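Local coordinates for glycerol uptake operon antiterminator regulatory protein (Listeria monocytogenes str. 4b, PDB 3KTS) that probably controls expression of the glycerol uptake operon by transcription antitermination in response to glycerol-3-phosphate, at residues P152-G157 and A173-T178. Sequence-based numbering, arbitrary orientation.
Sequences PVIAGG and AIAVTT
Ala155 hydrogen-bonds to Ala175 through its N-H and to Thr177 through its carbonyl, the residues on both sides of Val176, a parallel bridge that joins the two strands of a beta-alpha-beta unit. Here helix 162-169 makes the crossover, and strands 153-156 and 173-178 lie side by side in the curled parallel sheet of a TIM-barrel-like fold. Ala155 N reaches Ala175 O at 3.2 Å, in the carbonyl plane, whereas Thr177 N meets Ala155 O at 2.9 Å, tilted 21° from the plane of the Ala155 carbonyl. The buried middle is filled by Ile154. Its CG2, anti to the backbone N, packs 3.8 Å from Thr177 CG2, and its CD1 lies 3.7 Å from both Ala175 CB and Ile174 CG2; Ile13 of strand 12-16 touches Ile154, Ala175 and Thr177 on this inner face. On the other face Ala155 and Val176 meet the crossover helix. Packing thins toward partly exposed Pro152, whose CB stands 4.1 Å from the far end of Ile174, CD1, although Ile174 N still donates a hydrogen bond to Val153 O. Toward the C-terminal ends, Thr177 OG1 is hydrogen-bonded to Glu132 of strand 130-134 and rests 3.4 Å from Gly156 CA.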
loop_
_atom_site.group_PDB
_atom_site.type_symbol
_atom_site.label_atom_id
_atom_site.label_comp_id
_atom_site.label_asym_id
_atom_site.label_seq_id
_atom_site.Cartn_x
_atom_site.Cartn_y
_atom_site.Cartn_z
ATOM N N PRO A 152 1.086 -5.767 11.079
ATOM C CA PRO A 152 1.155 -4.309 10.937
ATOM C C PRO A 152 0.129 -3.789 9.936
ATOM O O PRO A 152 -0.083 -4.407 8.893
ATOM C CB PRO A 152 2.571 -4.082 10.404
ATOM C CG PRO A 152 2.896 -5.334 9.673
ATOM C CD PRO A 152 2.225 -6.441 10.433
ATOM N N VAL A 153 -0.498 -2.661 10.257
ATOM C CA VAL A 153 -1.467 -2.035 9.351
ATOM C C VAL A 153 -1.070 -0.616 8.914
ATOM O O VAL A 153 -0.629 0.195 9.727
ATOM C CB VAL A 153 -2.968 -2.124 9.853
ATOM C CG1 VAL A 153 -3.148 -3.214 10.893
ATOM C CG2 VAL A 153 -3.492 -0.802 10.390
ATOM N N ILE A 154 -1.187 -0.353 7.613
ATOM C CA ILE A 154 -1.109 0.996 7.069
ATOM C C ILE A 154 -2.549 1.480 7.023
ATOM O O ILE A 154 -3.464 0.676 6.850
ATOM C CB ILE A 154 -0.542 1.008 5.619
ATOM C CG1 ILE A 154 0.789 0.261 5.520
ATOM C CG2 ILE A 154 -0.384 2.439 5.078
ATOM C CD1 ILE A 154 2.001 1.086 5.852
ATOM N N ALA A 155 -2.762 2.778 7.207
ATOM C CA ALA A 155 -4.070 3.367 6.944
ATOM C C ALA A 155 -3.965 4.351 5.793
ATOM O O ALA A 155 -2.953 5.029 5.631
ATOM C CB ALA A 155 -4.619 4.039 8.176
ATOM N N GLY A 156 -5.016 4.419 4.992
ATOM C CA GLY A 156 -5.033 5.277 3.823
ATOM C C GLY A 156 -6.444 5.685 3.481
ATOM O O GLY A 156 -7.395 5.042 3.902
ATOM N N GLY A 157 -6.581 6.758 2.713
ATOM C CA GLY A 157 -7.891 7.218 2.273
ATOM C C GLY A 157 -8.433 8.343 3.123
ATOM O O GLY A 157 -8.566 8.204 4.338
ATOM N N ALA A 173 -1.498 2.275 13.612
ATOM C CA ALA A 173 -0.982 2.298 12.243
ATOM C C ALA A 173 0.521 2.543 12.216
ATOM O O ALA A 173 1.043 3.384 12.953
ATOM C CB ALA A 173 -1.705 3.317 11.396
ATOM N N ILE A 174 1.197 1.775 11.367
ATOM C CA ILE A 174 2.645 1.816 11.212
ATOM C C ILE A 174 3.036 3.002 10.316
ATOM O O ILE A 174 4.104 3.597 10.494
ATOM C CB ILE A 174 3.189 0.430 10.699
ATOM C CG1 ILE A 174 4.715 0.374 10.652
ATOM C CG2 ILE A 174 2.605 0.053 9.354
ATOM C CD1 ILE A 174 5.252 -0.953 10.147
ATOM N N ALA A 175 2.143 3.353 9.386
ATOM C CA ALA A 175 2.314 4.489 8.467
ATOM C C ALA A 175 0.986 4.855 7.809
ATOM O O ALA A 175 -0.026 4.179 8.001
ATOM C CB ALA A 175 3.371 4.188 7.395
ATOM N N VAL A 176 1.007 5.933 7.032
ATOM C CA VAL A 176 -0.163 6.442 6.338
ATOM C C VAL A 176 0.133 6.487 4.842
ATOM O O VAL A 176 1.232 6.860 4.447
ATOM C CB VAL A 176 -0.526 7.855 6.856
ATOM C CG1 VAL A 176 -1.619 8.500 6.021
ATOM C CG2 VAL A 176 -0.959 7.791 8.305
ATOM N N THR A 177 -0.823 6.070 4.014
ATOM C CA THR A 177 -0.753 6.350 2.579
ATOM C C THR A 177 -1.764 7.419 2.225
ATOM O O THR A 177 -2.880 7.426 2.752
ATOM C CB THR A 177 -1.004 5.116 1.686
ATOM O OG1 THR A 177 -2.189 4.441 2.115
ATOM C CG2 THR A 177 0.164 4.167 1.745
ATOM N N THR A 178 -1.369 8.314 1.325
ATOM C CA THR A 178 -2.191 9.462 0.963
ATOM C C THR A 178 -1.729 10.133 -0.334
ATOM O O THR A 178 -0.538 10.158 -0.653
ATOM C CB THR A 178 -2.231 10.506 2.112
ATOM O OG1 THR A 178 -2.978 11.654 1.698
ATOM C CG2 THR A 178 -0.832 10.919 2.525
#